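Local coordinates for protein endo-arabinase (Bacteroides thetaiotaomicron, PDB 5C0P) that probably hydrolyses glycosidic bonds in arabinan, as a magnesium-binding member of glycosyl hydrolase family 43, at residues A[234-239]-A[245-250]; A[151-156]-A[162-167]; A[222-225]-A[230-233]. All coordinates share one frame; numbering follows the deposited sequence.

Contact 1: A[234-239]-A[245-250]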
loop_
_atom_site.group_PDB
_atom_site.type_symbol
_atom_site.label_atom_id
_atom_site.label_comp_id
_atom_site.label_asym_id
_atom_site.label_seq_id
_atom_site.Cartn_x
_atom_site.Cartn_y
_atom_site.Cartn_z
ATOM N N GLY A 234 10.593 -6.771 -1.617
ATOM C CA GLY A 234 11.652 -6.531 -2.578
ATOM C C GLY A 234 11.773 -5.043 -2.827
ATOM O O GLY A 234 10.869 -4.257 -2.484
ATOM N N GLN A 235 12.900 -4.636 -3.393
ATOM C CA GLN A 235 13.063 -3.240 -3.766
ATOM C C GLN A 235 13.577 -3.130 -5.192
ATOM O O GLN A 235 14.244 -4.037 -5.698
ATOM C CB GLN A 235 13.995 -2.503 -2.792
ATOM C CG GLN A 235 15.446 -2.940 -2.837
ATOM C CD GLN A 235 16.317 -2.168 -1.857
ATOM O OE1 GLN A 235 16.091 -0.977 -1.608
ATOM N NE2 GLN A 235 17.314 -2.841 -1.297
ATOM N N ALA A 236 13.226 -2.024 -5.836
ATOM C CA ALA A 236 13.714 -1.709 -7.172
ATOM C C ALA A 236 14.082 -0.244 -7.197
ATOM O O ALA A 236 13.501 0.557 -6.464
ATOM C CB ALA A 236 12.655 -2.008 -8.215
ATOM N N VAL A 237 15.052 0.113 -8.028
ATOM C CA VAL A 237 15.530 1.485 -8.075
ATOM C C VAL A 237 15.314 2.065 -9.469
ATOM O O VAL A 237 15.574 1.401 -10.473
ATOM C CB VAL A 237 17.029 1.569 -7.706
ATOM C CG1 VAL A 237 17.568 2.977 -7.938
ATOM C CG2 VAL A 237 17.238 1.154 -6.247
ATOM N N SER A 238 14.798 3.291 -9.522
ATOM C CA SER A 238 14.773 4.055 -10.766
ATOM C C SER A 238 15.759 5.208 -10.631
ATOM O O SER A 238 15.431 6.261 -10.073
ATOM C CB SER A 238 13.372 4.581 -11.067
ATOM O OG SER A 238 13.375 5.337 -12.271
ATOM N N ALA A 239 16.967 4.994 -11.147
ATOM C CA ALA A 239 18.055 5.964 -11.037
ATOM C C ALA A 239 17.769 7.209 -11.859
ATOM O O ALA A 239 18.346 8.272 -11.616
ATOM C CB ALA A 239 19.355 5.334 -11.481
ATOM N N GLY A 245 10.386 4.440 -14.835
ATOM C CA GLY A 245 11.566 3.589 -14.855
ATOM C C GLY A 245 12.705 4.139 -15.703
ATOM O O GLY A 245 12.792 5.349 -15.918
ATOM N N PRO A 246 13.605 3.262 -16.181
ATOM C CA PRO A 246 13.560 1.811 -15.947
ATOM C C PRO A 246 13.829 1.436 -14.492
ATOM O O PRO A 246 14.645 2.050 -13.792
ATOM C CB PRO A 246 14.677 1.280 -16.848
ATOM C CG PRO A 246 15.644 2.418 -16.959
ATOM C CD PRO A 246 14.782 3.660 -16.973
ATOM N N TRP A 247 13.090 0.435 -14.033
ATOM C CA TRP A 247 13.238 -0.066 -12.682
ATOM C C TRP A 247 14.219 -1.238 -12.659
ATOM O O TRP A 247 14.086 -2.196 -13.424
ATOM C CB TRP A 247 11.868 -0.482 -12.155
ATOM C CG TRP A 247 10.978 0.693 -11.920
ATOM C CD1 TRP A 247 10.017 1.188 -12.761
ATOM C CD2 TRP A 247 10.984 1.540 -10.772
ATOM N NE1 TRP A 247 9.426 2.296 -12.197
ATOM C CE2 TRP A 247 10.001 2.527 -10.971
ATOM C CE3 TRP A 247 11.731 1.560 -9.590
ATOM C CZ2 TRP A 247 9.732 3.518 -10.023
ATOM C CZ3 TRP A 247 11.468 2.549 -8.651
ATOM C CH2 TRP A 247 10.478 3.510 -8.871
ATOM N N VAL A 248 15.222 -1.148 -11.794
ATOM C CA VAL A 248 16.210 -2.210 -11.668
ATOM C C VAL A 248 15.958 -2.934 -10.349
ATOM O O VAL A 248 16.046 -2.326 -9.275
ATOM C CB VAL A 248 17.648 -1.655 -11.713
ATOM C CG1 VAL A 248 18.669 -2.759 -11.425
ATOM C CG2 VAL A 248 17.933 -0.995 -13.072
ATOM N N GLN A 249 15.611 -4.219 -10.436
ATOM C CA GLN A 249 15.309 -5.028 -9.256
ATOM C C GLN A 249 16.571 -5.415 -8.497
ATOM O O GLN A 249 17.549 -5.870 -9.093
ATOM C CB GLN A 249 14.574 -6.308 -9.660
ATOM C CG GLN A 249 13.343 -6.076 -10.533
ATOM C CD GLN A 249 12.231 -5.369 -9.793
ATOM O OE1 GLN A 249 12.089 -5.501 -8.573
ATOM N NE2 GLN A 249 11.421 -4.611 -10.532
ATOM N N GLU A 250 16.545 -5.255 -7.178
ATOM C CA GLU A 250 17.628 -5.758 -6.350
ATOM C C GLU A 250 17.437 -7.254 -6.179
ATOM O O GLU A 250 16.312 -7.726 -6.059
ATOM C CB GLU A 250 17.641 -5.054 -4.999
ATOM C CG GLU A 250 18.254 -3.678 -5.051
ATOM C CD GLU A 250 19.713 -3.721 -5.448
ATOM O OE1 GLU A 250 20.506 -4.394 -4.754
ATOM O OE2 GLU A 250 20.074 -3.090 -6.461
HETATM O O HOH W 1 12.910 -6.547 -6.181
HETATM O O HOH W 2 14.832 -6.774 -3.784
HETATM O O HOH W 3 15.767 4.623 -14.015
#
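The outer hairpin of a four-stranded antiparallel blade joins Val237 to Val248 in a family 43 beta-propeller. These two residues form a hydrogen-bonded pair. Val237 N gives to Val248 O at 2.9 Å, and Val248 N returns the bond to Val237 O. Two residues along each strand, Glu250 N gives to Gln235 O at 3.0 Å. Ala236 and Gln249 face each other as a non-hydrogen-bonded pair, with Ala236 CB 3.6 Å from Gln249 OE1.

The Trp247 indole lies under Ser238. Ser238 CB sits 3.6 Å from the centroid of the six-membered ring, almost on its normal, as a CH-pi contact. The Ser238 hydroxyl turns off to Asn242 O, with its OG anti to the backbone N (chi1 179°). Gln235 and Glu250 run side by side, Gln235 CG to Glu250 CG 3.7 Å, with amide and carboxylate nearly perpendicular. Water 1 links Gln235 O to Gln249 OE1, and water 3 links Ser238 OG to Pro246 O.

Strand 231-238 is bonded on its other edge to strand 217-224. Trp247 packs on Leu217 and Met219 of that strand and on Leu182 of strand 178-184. Gln249 OE1 accepts from Trp221 NE1, and Gln235 OE1 takes the N-H of Phe298.

Contact 2: A[151-156]-A[162-167]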
loop_
_atom_site.group_PDB
_atom_site.type_symbol
_atom_site.label_atom_id
_atom_site.label_comp_id
_atom_site.label_asym_id
_atom_site.label_seq_id
_atom_site.Cartn_x
_atom_site.Cartn_y
_atom_site.Cartn_z
ATOM N N PHE A 151 -0.419 0.708 -8.961
ATOM C CA PHE A 151 -1.312 -0.400 -8.648
ATOM C C PHE A 151 -0.824 -1.712 -9.224
ATOM O O PHE A 151 0.056 -1.742 -10.092
ATOM C CB PHE A 151 -2.764 -0.111 -9.074
ATOM C CG PHE A 151 -2.971 -0.000 -10.563
ATOM C CD1 PHE A 151 -3.279 -1.120 -11.326
ATOM C CD2 PHE A 151 -2.883 1.237 -11.195
ATOM C CE1 PHE A 151 -3.489 -1.005 -12.694
ATOM C CE2 PHE A 151 -3.092 1.360 -12.564
ATOM C CZ PHE A 151 -3.395 0.240 -13.314
ATOM N N CYS A 152 -1.408 -2.795 -8.731
ATOM C CA CYS A 152 -1.113 -4.126 -9.250
ATOM C C CYS A 152 -2.246 -4.606 -10.122
ATOM O O CYS A 152 -3.419 -4.356 -9.837
ATOM C CB CYS A 152 -0.998 -5.116 -8.098
ATOM S SG CYS A 152 0.297 -4.720 -6.939
ATOM N N ARG A 153 -1.897 -5.319 -11.184
ATOM C CA ARG A 153 -2.888 -6.065 -11.923
ATOM C C ARG A 153 -2.673 -7.501 -11.500
ATOM O O ARG A 153 -1.573 -8.048 -11.665
ATOM C CB ARG A 153 -2.698 -5.904 -13.425
ATOM C CG ARG A 153 -3.915 -6.340 -14.180
ATOM C CD ARG A 153 -3.784 -6.180 -15.669
ATOM N NE ARG A 153 -4.888 -6.882 -16.304
ATOM C CZ ARG A 153 -5.015 -7.042 -17.612
ATOM N NH1 ARG A 153 -4.096 -6.544 -18.426
ATOM N NH2 ARG A 153 -6.055 -7.699 -18.102
ATOM N N GLU A 154 -3.721 -8.096 -10.948
ATOM C CA GLU A 154 -3.621 -9.366 -10.230
ATOM C C GLU A 154 -3.107 -10.546 -11.054
ATOM O O GLU A 154 -3.555 -10.793 -12.173
ATOM C CB GLU A 154 -4.957 -9.718 -9.568
ATOM C CG GLU A 154 -4.797 -10.644 -8.371
ATOM C CD GLU A 154 -5.999 -10.649 -7.440
ATOM O OE1 GLU A 154 -6.984 -9.924 -7.704
ATOM O OE2 GLU A 154 -5.944 -11.381 -6.431
ATOM N N TRP A 155 -2.184 -11.287 -10.453
ATOM C CA TRP A 155 -1.523 -12.410 -11.110
ATOM C C TRP A 155 -2.462 -13.533 -11.533
ATOM O O TRP A 155 -2.152 -14.280 -12.458
ATOM C CB TRP A 155 -0.421 -12.958 -10.209
ATOM C CG TRP A 155 -0.949 -13.679 -9.008
ATOM C CD1 TRP A 155 -1.455 -13.122 -7.864
ATOM C CD2 TRP A 155 -1.022 -15.095 -8.836
ATOM N NE1 TRP A 155 -1.843 -14.116 -6.994
ATOM C CE2 TRP A 155 -1.582 -15.331 -7.564
ATOM C CE3 TRP A 155 -0.663 -16.184 -9.630
ATOM C CZ2 TRP A 155 -1.796 -16.622 -7.075
ATOM C CZ3 TRP A 155 -0.874 -17.464 -9.139
ATOM C CH2 TRP A 155 -1.435 -17.671 -7.874
ATOM N N LEU A 156 -3.606 -13.659 -10.867
ATOM C CA LEU A 156 -4.580 -14.670 -11.247
ATOM C C LEU A 156 -5.104 -14.412 -12.660
ATOM O O LEU A 156 -5.554 -15.333 -13.341
ATOM C CB LEU A 156 -5.742 -14.694 -10.253
ATOM C CG LEU A 156 -5.372 -15.346 -8.920
ATOM C CD1 LEU A 156 -6.571 -15.395 -7.991
ATOM C CD2 LEU A 156 -4.823 -16.738 -9.162
ATOM N N GLU A 162 1.685 -7.925 -12.473
ATOM C CA GLU A 162 2.124 -6.681 -13.086
ATOM C C GLU A 162 1.958 -5.507 -12.124
ATOM O O GLU A 162 1.044 -5.488 -11.308
ATOM C CB GLU A 162 1.314 -6.430 -14.360
ATOM C CG GLU A 162 1.585 -7.477 -15.460
ATOM C CD GLU A 162 0.651 -7.381 -16.658
ATOM O OE1 GLU A 162 -0.276 -6.539 -16.658
ATOM O OE2 GLU A 162 0.850 -8.167 -17.616
ATOM N N ILE A 163 2.851 -4.531 -12.226
ATOM C CA ILE A 163 2.714 -3.283 -11.488
ATOM C C ILE A 163 2.690 -2.119 -12.482
ATOM O O ILE A 163 3.502 -2.073 -13.420
ATOM C CB ILE A 163 3.844 -3.116 -10.440
ATOM C CG1 ILE A 163 3.596 -4.088 -9.288
ATOM C CG2 ILE A 163 3.897 -1.680 -9.921
ATOM C CD1 ILE A 163 4.698 -4.133 -8.234
ATOM N N TYR A 164 1.734 -1.207 -12.278
ATOM C CA TYR A 164 1.490 -0.067 -13.176
ATOM C C TYR A 164 1.609 1.265 -12.460
ATOM O O TYR A 164 1.360 1.348 -11.261
ATOM C CB TYR A 164 0.081 -0.121 -13.771
ATOM C CG TYR A 164 -0.091 -1.194 -14.805
ATOM C CD1 TYR A 164 -0.387 -2.495 -14.433
ATOM C CD2 TYR A 164 0.035 -0.904 -16.159
ATOM C CE1 TYR A 164 -0.524 -3.487 -15.386
ATOM C CE2 TYR A 164 -0.098 -1.892 -17.118
ATOM C CZ TYR A 164 -0.388 -3.180 -16.724
ATOM O OH TYR A 164 -0.530 -4.167 -17.678
ATOM N N ALA A 165 1.962 2.304 -13.214
ATOM C CA ALA A 165 1.845 3.679 -12.736
ATOM C C ALA A 165 0.948 4.484 -13.673
ATOM O O ALA A 165 0.876 4.210 -14.877
ATOM C CB ALA A 165 3.208 4.335 -12.633
ATOM N N GLN A 166 0.284 5.500 -13.126
ATOM C CA GLN A 166 -0.583 6.345 -13.932
ATOM C C GLN A 166 -0.754 7.680 -13.221
ATOM O O GLN A 166 -0.972 7.691 -12.013
ATOM C CB GLN A 166 -1.949 5.666 -14.084
ATOM C CG GLN A 166 -2.841 6.269 -15.154
ATOM C CD GLN A 166 -4.093 5.460 -15.372
ATOM O OE1 GLN A 166 -4.414 4.556 -14.592
ATOM N NE2 GLN A 166 -4.823 5.785 -16.430
ATOM N N ARG A 167 -0.677 8.797 -13.943
ATOM C CA ARG A 167 -0.930 10.086 -13.286
ATOM C C ARG A 167 -2.382 10.197 -12.839
ATOM O O ARG A 167 -3.298 9.698 -13.509
ATOM C CB ARG A 167 -0.582 11.275 -14.187
ATOM C CG ARG A 167 0.919 11.537 -14.340
ATOM C CD ARG A 167 1.151 12.922 -14.955
ATOM N NE ARG A 167 2.573 13.246 -15.114
ATOM C CZ ARG A 167 3.357 13.655 -14.118
ATOM N NH1 ARG A 167 2.851 13.779 -12.891
ATOM N NH2 ARG A 167 4.642 13.924 -14.341
#
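Phe151 and Tyr164 meet as a hydrogen-bonded pair of antiparallel strands in a blade of the family 43 beta-propeller. Main-chain bonds set the register. Tyr164 N gives to Phe151 O at 2.8 Å, and Phe151 N gives to Tyr164 O. Arg153 N gives to Glu162 O at 2.9 Å. The return bond from Glu162 N to Arg153 O is weak.

Apolar packing centres on the Phe151 ring. Its CG stands between the backbone N and carbonyl carbon (chi1 66°), which swings the ring across to Tyr164. Tyr164 CB lies over one ring face, 3.8 Å from the centroid, as a CH-pi contact. The two rings are nearly parallel (13°) but slid apart, so they barely overlap. An alanine at Phe151 would take this ring away and is likely to open a gap over Tyr164 CB. Cys152 and Ile163 pair on the other face, where the Cys152 side chain comes to about 4 Å from that of Asp136, which is predicted to tune the acid of the active site.

Polar groups gather around Arg153 and Glu162. These two run alongside each other, but Arg153 NE makes its salt bridge with Glu157. The Arg153 guanidinium also meets Trp132 in a cation-pi contact. The nearest atom of the Glu162 side chain is about 4 Å from a bound magnesium ion. Tyr164 OH donates to Glu162 OE1 at 2.6 Å, coming from above the carboxylate plane.

Contact 3: A[222-225]-A[230-233]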
loop_
_atom_site.group_PDB
_atom_site.type_symbol
_atom_site.label_atom_id
_atom_site.label_comp_id
_atom_site.label_asym_id
_atom_site.label_seq_id
_atom_site.Cartn_x
_atom_site.Cartn_y
_atom_site.Cartn_z
ATOM N N SER A 222 5.865 -6.426 -2.789
ATOM C CA SER A 222 5.937 -7.766 -2.215
ATOM C C SER A 222 5.568 -8.887 -3.170
ATOM O O SER A 222 4.736 -8.725 -4.069
ATOM C CB SER A 222 5.062 -7.865 -0.968
ATOM O OG SER A 222 5.674 -7.198 0.122
ATOM N N SER A 223 6.200 -10.034 -2.936
ATOM C CA SER A 223 5.921 -11.274 -3.643
ATOM C C SER A 223 6.431 -12.423 -2.790
ATOM O O SER A 223 6.792 -12.227 -1.634
ATOM C CB SER A 223 6.588 -11.273 -5.025
ATOM O OG SER A 223 6.023 -12.265 -5.858
ATOM N N PHE A 224 6.464 -13.624 -3.356
ATOM C CA PHE A 224 6.979 -14.790 -2.640
ATOM C C PHE A 224 8.362 -15.166 -3.150
ATOM O O PHE A 224 8.635 -15.050 -4.342
ATOM C CB PHE A 224 5.991 -15.956 -2.756
ATOM C CG PHE A 224 4.705 -15.702 -2.039
ATOM C CD1 PHE A 224 3.663 -15.029 -2.666
ATOM C CD2 PHE A 224 4.561 -16.073 -0.709
ATOM C CE1 PHE A 224 2.481 -14.766 -1.983
ATOM C CE2 PHE A 224 3.382 -15.818 -0.024
ATOM C CZ PHE A 224 2.344 -15.161 -0.664
ATOM N N ARG A 225 9.228 -15.610 -2.238
ATOM C CA ARG A 225 10.619 -15.941 -2.558
ATOM C C ARG A 225 10.749 -17.334 -3.136
ATOM O O ARG A 225 10.109 -18.269 -2.652
ATOM C CB ARG A 225 11.485 -15.902 -1.295
ATOM C CG ARG A 225 11.481 -14.586 -0.580
ATOM C CD ARG A 225 12.771 -14.383 0.197
ATOM N NE ARG A 225 13.032 -15.382 1.235
ATOM C CZ ARG A 225 13.969 -15.219 2.164
ATOM N NH1 ARG A 225 14.691 -14.106 2.163
ATOM N NH2 ARG A 225 14.181 -16.144 3.091
ATOM N N LYS A 230 8.671 -17.946 1.277
ATOM C CA LYS A 230 8.243 -16.862 2.171
ATOM C C LYS A 230 7.744 -15.626 1.435
ATOM O O LYS A 230 8.246 -15.262 0.374
ATOM C CB LYS A 230 9.376 -16.446 3.109
ATOM C CG LYS A 230 9.658 -17.440 4.218
ATOM C CD LYS A 230 10.838 -16.986 5.058
ATOM C CE LYS A 230 11.111 -17.964 6.184
ATOM N NZ LYS A 230 12.406 -17.670 6.851
ATOM N N TYR A 231 6.755 -14.965 2.024
ATOM C CA TYR A 231 6.345 -13.652 1.571
ATOM C C TYR A 231 7.494 -12.723 1.919
ATOM O O TYR A 231 8.188 -12.939 2.927
ATOM C CB TYR A 231 5.101 -13.247 2.342
ATOM C CG TYR A 231 4.292 -12.094 1.787
ATOM C CD1 TYR A 231 3.926 -12.040 0.447
ATOM C CD2 TYR A 231 3.843 -11.085 2.634
ATOM C CE1 TYR A 231 3.144 -10.982 -0.036
ATOM C CE2 TYR A 231 3.061 -10.041 2.170
ATOM C CZ TYR A 231 2.727 -9.987 0.838
ATOM O OH TYR A 231 1.940 -8.951 0.391
ATOM N N ALA A 232 7.716 -11.700 1.103
ATOM C CA ALA A 232 8.882 -10.846 1.305
ATOM C C ALA A 232 8.701 -9.473 0.713
ATOM O O ALA A 232 7.774 -9.230 -0.075
ATOM C CB ALA A 232 10.128 -11.501 0.710
ATOM N N ILE A 233 9.605 -8.580 1.110
ATOM C CA ILE A 233 9.679 -7.229 0.573
ATOM C C ILE A 233 10.862 -7.172 -0.378
ATOM O O ILE A 233 12.001 -7.515 0.001
ATOM C CB ILE A 233 9.931 -6.205 1.694
ATOM C CG1 ILE A 233 8.901 -6.370 2.820
ATOM C CG2 ILE A 233 9.928 -4.787 1.122
ATOM C CD1 ILE A 233 9.314 -5.672 4.117
#
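Phe224 and Tyr231 face each other as a non-hydrogen-bonded pair, and Tyr231 CD1 sits over one face of the Phe224 ring, 3.7 Å from Phe224 CZ. The ring planes are 45° apart. Tyr231 has its CG anti to the backbone N (chi1 -164°), and its ring runs back along the neighbouring strand to Ser222. There Ser222 CB lies 3.6 Å from Tyr231 OH.

Ala232 O is gripped twice. Ser222 OG donates to it at 2.9 Å from above the carbonyl plane, and Ser223 N adds a weak bond. In return Ala232 N gives to Ser223 O at 2.9 Å. Arg225 N bonds Lys230 O at 2.8 Å. Beyond that bond Arg225 CG rests 3.6 Å from Ala232 CB.

The pairing forms the loop end of the beta hairpin made by strands 217-224 and 231-238, the middle strands of a four-stranded blade. In family 43 such blades make up a five-bladed propeller.

Arg225 and Lys230 extend side by side, with Arg225 NH2 4.4 Å from Lys230 NZ. This nearness of like charges is probably eased by Asp228, which forms a salt bridge with Arg225 NH2. Lys230 NZ also bonds Ser256 O, and Arg225 NH1 bonds Ser256 OG and Thr253 OG1. Asp205 OD2 hydrogen-bonds the Tyr231 hydroxyl. At the other end of the residue, Asp258 OD1 accepts from its backbone N. The Tyr231 ring touches His261, a magnesium ligand, and His261 N is hydrogen-bonded with Ser222 OG.

Overall arrangement
Along the chain the order is contact 2, contact 3, contact 1. Contacts 3 and 1 adjoin in sequence and share strand 231-238. They belong to one four-stranded antiparallel sheet, where this strand pairs with 217-224 on one edge and with 248-249 on the other. Their centres are about 16 Å apart. Contact 2 lies in a different sheet, through strands 147-153 and 162-168. Its centre is about 16 Å from that of contact 1 and about 17 Å from that of contact 3, and it touches neither. Contact 2 comes near Asp136, predicted to tune the active site, and near a bound magnesium ion. Contact 3 comes near Asp136 and the magnesium ligand His261. Contact 1 is structural packing away from these sites.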